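Local coordinates for uncharacterized protein (PDB 4R8O) that is of unknown function but folds as a single-layer antiparallel beta-sheet that probably evolved from beta-hairpin repeats, at residues Y73-W85 with E91-D103. Sequence-based numbering, arbitrary orientation.
Sequences YGNKSMTTEYYKW and EYILVPEMTVTMD
The last beta hairpin of a single-layer antiparallel sheet brings W85 against Y92 and Y83 against L94. Strand 91-102 is the outermost strand at this end of the sheet. Strand 78-86 lies between it and strand 62-73. Near the chain end, M78 pairs with M102 and T80 with V100, each through two backbone bonds. A type I turn from V95 to M98 interrupts the outer strand between L94 and V100. Before the turn, Y83 faces L94 as a non-hydrogen-bonded pair, and K84 and I93 share two backbone bonds. At the break, V95 N still reaches Y82 O at 2.8 Å. Y82 CE1 lies 3.5 Å from M98 O, at the edge of the ring.

W85 and Y92 form a T-shaped pair. The edge of the indole six-membered ring meets the phenol face, with planes at 69° and centroids 4.8 Å apart. CE3 of W85 comes to 3.4 Å from CD2 of Y92. W85 has CG anti to its own N (chi1 -179°), which lays the indole over the E91 backbone, with E91 N above one face. Y92 OH hydrogen-bonds E52 OE2, so this ring also ties the outer strand to strand 48-57. With a leucine in place of Y92, the W85 edge would probably lose its aromatic face and E52 its hydroxyl partner.

L94 CD1 sits over one face of the Y83 ring, 3.9 Å from its centroid, in a CH-pi contact. R70 makes a cation-pi contact with the same ring. Backbone bonds thus hold the outer strand on both sides of the turn, while the T-shaped W85-Y92 pair and the L94-Y83 CH-pi contact supply apolar packing at the W85 end, consistent with a sheet that has no second layer to pack against.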
loop_
_atom_site.group_PDB
_atom_site.type_symbol
_atom_site.label_atom_id
_atom_site.label_comp_id
_atom_site.label_asym_id
_atom_site.label_seq_id
_atom_site.Cartn_x
_atom_site.Cartn_y
_atom_site.Cartn_z
ATOM N N TYR A 73 2.629 8.616 -14.565
ATOM C CA TYR A 73 1.927 8.507 -15.816
ATOM C C TYR A 73 2.598 9.449 -16.794
ATOM O O TYR A 73 2.609 10.653 -16.580
ATOM C CB TYR A 73 0.440 8.814 -15.623
ATOM C CG TYR A 73 -0.218 7.897 -14.604
ATOM C CD1 TYR A 73 -0.582 6.594 -14.941
ATOM C CD2 TYR A 73 -0.454 8.327 -13.289
ATOM C CE1 TYR A 73 -1.185 5.750 -14.010
ATOM C CE2 TYR A 73 -1.042 7.490 -12.346
ATOM C CZ TYR A 73 -1.395 6.195 -12.706
ATOM O OH TYR A 73 -1.978 5.375 -11.773
ATOM N N GLY A 74 3.160 8.868 -17.856
ATOM C CA GLY A 74 3.751 9.578 -18.980
ATOM C C GLY A 74 2.633 9.604 -19.995
ATOM O O GLY A 74 1.518 9.196 -19.696
ATOM N N ASN A 75 2.909 10.086 -21.193
ATOM C CA ASN A 75 1.854 10.234 -22.206
ATOM C C ASN A 75 1.632 8.957 -22.997
ATOM O O ASN A 75 0.581 8.777 -23.622
ATOM C CB ASN A 75 2.137 11.454 -23.096
ATOM C CG ASN A 75 2.033 12.773 -22.332
ATOM O OD1 ASN A 75 1.340 12.871 -21.310
ATOM N ND2 ASN A 75 2.725 13.797 -22.822
ATOM N N LYS A 76 2.612 8.064 -22.940
ATOM C CA LYS A 76 2.507 6.761 -23.543
ATOM C C LYS A 76 2.862 5.623 -22.600
ATOM O O LYS A 76 2.774 4.460 -23.006
ATOM C CB LYS A 76 3.398 6.755 -24.788
ATOM C CG LYS A 76 2.849 7.606 -25.925
ATOM C CD LYS A 76 3.850 7.765 -27.055
ATOM C CE LYS A 76 3.275 8.675 -28.128
ATOM N NZ LYS A 76 4.088 8.661 -29.372
ATOM N N SER A 77 3.152 5.952 -21.336
ATOM C CA SER A 77 3.869 5.062 -20.456
ATOM C C SER A 77 3.555 5.310 -18.975
ATOM O O SER A 77 3.516 6.452 -18.524
ATOM C CB SER A 77 5.361 5.255 -20.743
ATOM O OG SER A 77 6.189 4.641 -19.792
HETATM N N MSE A 78 3.290 4.232 -18.247
HETATM C CA MSE A 78 3.255 4.286 -16.798
HETATM C C MSE A 78 4.511 3.705 -16.234
HETATM O O MSE A 78 4.915 2.619 -16.625
HETATM C CB MSE A 78 2.106 3.500 -16.204
HETATM C CG MSE A 78 1.942 3.825 -14.718
HETATM SE SE MSE A 78 0.395 2.894 -13.962
HETATM C CE MSE A 78 0.896 1.010 -14.192
ATOM N N THR A 79 5.088 4.381 -15.246
ATOM C CA THR A 79 6.252 3.877 -14.520
ATOM C C THR A 79 5.903 3.594 -13.059
ATOM O O THR A 79 5.395 4.480 -12.352
ATOM C CB THR A 79 7.390 4.884 -14.567
ATOM O OG1 THR A 79 7.584 5.319 -15.925
ATOM C CG2 THR A 79 8.674 4.270 -14.018
ATOM N N THR A 80 6.226 2.382 -12.596
ATOM C CA THR A 80 5.943 1.957 -11.226
ATOM C C THR A 80 7.266 1.738 -10.537
ATOM O O THR A 80 8.140 1.034 -11.049
ATOM C CB THR A 80 5.110 0.664 -11.168
ATOM O OG1 THR A 80 5.973 -0.471 -11.158
ATOM C CG2 THR A 80 4.202 0.548 -12.349
ATOM N N GLU A 81 7.430 2.344 -9.376
ATOM C CA GLU A 81 8.660 2.222 -8.617
ATOM C C GLU A 81 8.361 1.679 -7.251
ATOM O O GLU A 81 7.355 2.063 -6.657
ATOM C CB GLU A 81 9.283 3.570 -8.457
ATOM C CG GLU A 81 9.774 4.198 -9.723
ATOM C CD GLU A 81 10.385 5.573 -9.420
ATOM O OE1 GLU A 81 9.621 6.459 -8.976
ATOM O OE2 GLU A 81 11.615 5.747 -9.590
ATOM N N TYR A 82 9.270 0.859 -6.719
ATOM C CA TYR A 82 9.031 0.130 -5.485
ATOM C C TYR A 82 10.003 0.592 -4.452
ATOM O O TYR A 82 11.210 0.667 -4.724
ATOM C CB TYR A 82 9.249 -1.378 -5.738
ATOM C CG TYR A 82 8.311 -1.948 -6.778
ATOM C CD1 TYR A 82 8.653 -1.987 -8.141
ATOM C CD2 TYR A 82 7.088 -2.458 -6.410
ATOM C CE1 TYR A 82 7.754 -2.514 -9.098
ATOM C CE2 TYR A 82 6.213 -3.008 -7.339
ATOM C CZ TYR A 82 6.535 -3.022 -8.670
ATOM O OH TYR A 82 5.595 -3.537 -9.527
ATOM N N TYR A 83 9.510 0.842 -3.243
ATOM C CA TYR A 83 10.355 1.352 -2.167
ATOM C C TYR A 83 10.241 0.423 -1.003
ATOM O O TYR A 83 9.164 -0.124 -0.757
ATOM C CB TYR A 83 9.844 2.729 -1.740
ATOM C CG TYR A 83 10.012 3.840 -2.765
ATOM C CD1 TYR A 83 9.188 3.923 -3.853
ATOM C CD2 TYR A 83 10.967 4.868 -2.580
ATOM C CE1 TYR A 83 9.331 4.954 -4.795
ATOM C CE2 TYR A 83 11.095 5.912 -3.480
ATOM C CZ TYR A 83 10.300 5.957 -4.567
ATOM O OH TYR A 83 10.483 6.996 -5.445
ATOM N N LYS A 84 11.327 0.240 -0.258
ATOM C CA LYS A 84 11.265 -0.550 0.976
ATOM C C LYS A 84 11.590 0.355 2.141
ATOM O O LYS A 84 12.418 1.270 2.016
ATOM C CB LYS A 84 12.212 -1.750 0.919
ATOM C CG LYS A 84 12.014 -2.722 2.079
ATOM C CD LYS A 84 12.285 -4.197 1.717
ATOM C CE LYS A 84 11.322 -5.193 2.395
ATOM N NZ LYS A 84 10.887 -4.912 3.803
ATOM N N TRP A 85 10.891 0.129 3.250
ATOM C CA TRP A 85 11.072 0.912 4.472
ATOM C C TRP A 85 12.350 0.480 5.179
ATOM O O TRP A 85 12.608 -0.709 5.309
ATOM C CB TRP A 85 9.871 0.678 5.415
ATOM C CG TRP A 85 9.964 1.456 6.672
ATOM C CD1 TRP A 85 10.323 0.987 7.906
ATOM C CD2 TRP A 85 9.736 2.859 6.823
ATOM N NE1 TRP A 85 10.312 2.018 8.829
ATOM C CE2 TRP A 85 9.950 3.176 8.186
ATOM C CE3 TRP A 85 9.363 3.878 5.948
ATOM C CZ2 TRP A 85 9.825 4.477 8.684
ATOM C CZ3 TRP A 85 9.231 5.202 6.443
ATOM C CH2 TRP A 85 9.455 5.476 7.800
ATOM N N GLU A 91 12.964 5.787 6.636
ATOM C CA GLU A 91 12.677 6.280 5.300
ATOM C C GLU A 91 12.280 5.153 4.399
ATOM O O GLU A 91 12.745 4.030 4.589
ATOM C CB GLU A 91 13.920 6.894 4.693
ATOM C CG GLU A 91 14.402 8.129 5.429
ATOM C CD GLU A 91 15.575 8.793 4.760
ATOM O OE1 GLU A 91 15.848 8.522 3.563
ATOM O OE2 GLU A 91 16.222 9.603 5.460
ATOM N N TYR A 92 11.453 5.467 3.400
ATOM C CA TYR A 92 11.071 4.510 2.357
ATOM C C TYR A 92 12.151 4.665 1.310
ATOM O O TYR A 92 12.203 5.683 0.619
ATOM C CB TYR A 92 9.667 4.800 1.740
ATOM C CG TYR A 92 8.525 4.094 2.412
ATOM C CD1 TYR A 92 8.352 2.710 2.270
ATOM C CD2 TYR A 92 7.585 4.786 3.156
ATOM C CE1 TYR A 92 7.281 2.039 2.880
ATOM C CE2 TYR A 92 6.539 4.136 3.794
ATOM C CZ TYR A 92 6.374 2.760 3.661
ATOM O OH TYR A 92 5.328 2.073 4.300
ATOM N N ILE A 93 13.006 3.657 1.171
ATOM C CA ILE A 93 14.107 3.701 0.193
ATOM C C ILE A 93 13.771 2.995 -1.114
ATOM O O ILE A 93 13.446 1.825 -1.088
ATOM C CB ILE A 93 15.385 3.073 0.797
ATOM C CG1 ILE A 93 15.824 3.887 2.021
ATOM C CG2 ILE A 93 16.520 3.068 -0.233
ATOM C CD1 ILE A 93 16.857 3.224 2.890
ATOM N N LEU A 94 14.005 3.664 -2.241
ATOM C CA LEU A 94 13.808 3.110 -3.601
ATOM C C LEU A 94 14.640 1.878 -3.951
ATOM O O LEU A 94 15.826 1.825 -3.634
ATOM C CB LEU A 94 14.157 4.146 -4.662
ATOM C CG LEU A 94 13.964 3.726 -6.123
ATOM C CD1 LEU A 94 12.506 3.428 -6.399
ATOM C CD2 LEU A 94 14.449 4.787 -7.111
ATOM N N VAL A 95 14.017 0.914 -4.625
ATOM C CA VAL A 95 14.688 -0.291 -5.114
ATOM C C VAL A 95 14.597 -0.187 -6.643
ATOM O O VAL A 95 13.703 -0.804 -7.243
ATOM C CB VAL A 95 13.990 -1.586 -4.645
ATOM C CG1 VAL A 95 14.702 -2.827 -5.173
ATOM C CG2 VAL A 95 13.946 -1.673 -3.128
ATOM N N PRO A 96 15.503 0.603 -7.269
ATOM C CA PRO A 96 15.519 0.928 -8.711
ATOM C C PRO A 96 15.695 -0.275 -9.589
ATOM O O PRO A 96 15.401 -0.271 -10.773
ATOM C CB PRO A 96 16.770 1.811 -8.861
ATOM C CG PRO A 96 17.666 1.366 -7.769
ATOM C CD PRO A 96 16.759 1.039 -6.618
ATOM N N GLU A 97 16.172 -1.317 -8.962
ATOM C CA GLU A 97 16.400 -2.601 -9.555
ATOM C C GLU A 97 15.063 -3.111 -10.044
ATOM O O GLU A 97 15.021 -3.822 -11.008
ATOM C CB GLU A 97 16.955 -3.576 -8.490
ATOM C CG GLU A 97 17.865 -2.918 -7.419
ATOM C CD GLU A 97 17.869 -3.609 -6.077
ATOM O OE1 GLU A 97 18.001 -4.857 -6.046
ATOM O OE2 GLU A 97 17.773 -2.891 -5.054
HETATM N N MSE A 98 13.974 -2.772 -9.360
HETATM C CA MSE A 98 12.655 -3.361 -9.640
HETATM C C MSE A 98 11.758 -2.470 -10.458
HETATM O O MSE A 98 10.714 -2.926 -10.904
HETATM C CB MSE A 98 11.972 -3.656 -8.322
HETATM C CG MSE A 98 12.676 -4.741 -7.507
HETATM SE SE MSE A 98 12.396 -6.538 -8.282
HETATM C CE MSE A 98 10.428 -6.456 -8.140
ATOM N N THR A 99 12.155 -1.219 -10.719
ATOM C CA THR A 99 11.333 -0.289 -11.479
ATOM C C THR A 99 10.870 -0.882 -12.799
ATOM O O THR A 99 11.646 -1.549 -13.463
ATOM C CB THR A 99 12.120 1.003 -11.792
ATOM O OG1 THR A 99 12.571 1.578 -10.561
ATOM C CG2 THR A 99 11.264 2.017 -12.523
ATOM N N VAL A 100 9.642 -0.571 -13.195
ATOM C CA VAL A 100 9.047 -1.037 -14.444
ATOM C C VAL A 100 8.410 0.119 -15.214
ATOM O O VAL A 100 7.789 0.998 -14.636
ATOM C CB VAL A 100 7.952 -2.062 -14.127
ATOM C CG1 VAL A 100 7.100 -2.380 -15.353
ATOM C CG2 VAL A 100 8.576 -3.319 -13.517
ATOM N N THR A 101 8.500 0.041 -16.527
ATOM C CA THR A 101 7.960 1.030 -17.404
ATOM C C THR A 101 7.287 0.282 -18.526
ATOM O O THR A 101 7.961 -0.445 -19.251
ATOM C CB THR A 101 9.089 1.908 -17.978
ATOM O OG1 THR A 101 9.928 2.357 -16.908
ATOM C CG2 THR A 101 8.526 3.096 -18.701
HETATM N N MSE A 102 5.967 0.450 -18.647
HETATM C CA MSE A 102 5.171 -0.179 -19.704
HETATM C C MSE A 102 4.231 0.820 -20.331
HETATM O O MSE A 102 4.011 1.913 -19.792
HETATM C CB MSE A 102 4.428 -1.333 -19.049
HETATM C CG MSE A 102 5.350 -2.524 -18.741
HETATM SE SE MSE A 102 4.547 -3.812 -17.469
HETATM C CE MSE A 102 2.957 -4.193 -18.570
ATOM N N ASP A 103 3.655 0.451 -21.474
ATOM C CA ASP A 103 2.852 1.403 -22.270
ATOM C C ASP A 103 1.386 1.573 -21.854
ATOM O O ASP A 103 0.824 0.766 -21.128
ATOM C CB ASP A 103 2.911 1.060 -23.751
ATOM C CG ASP A 103 4.318 1.170 -24.333
ATOM O OD1 ASP A 103 4.968 2.221 -24.150
ATOM O OD2 ASP A 103 4.769 0.225 -25.015
#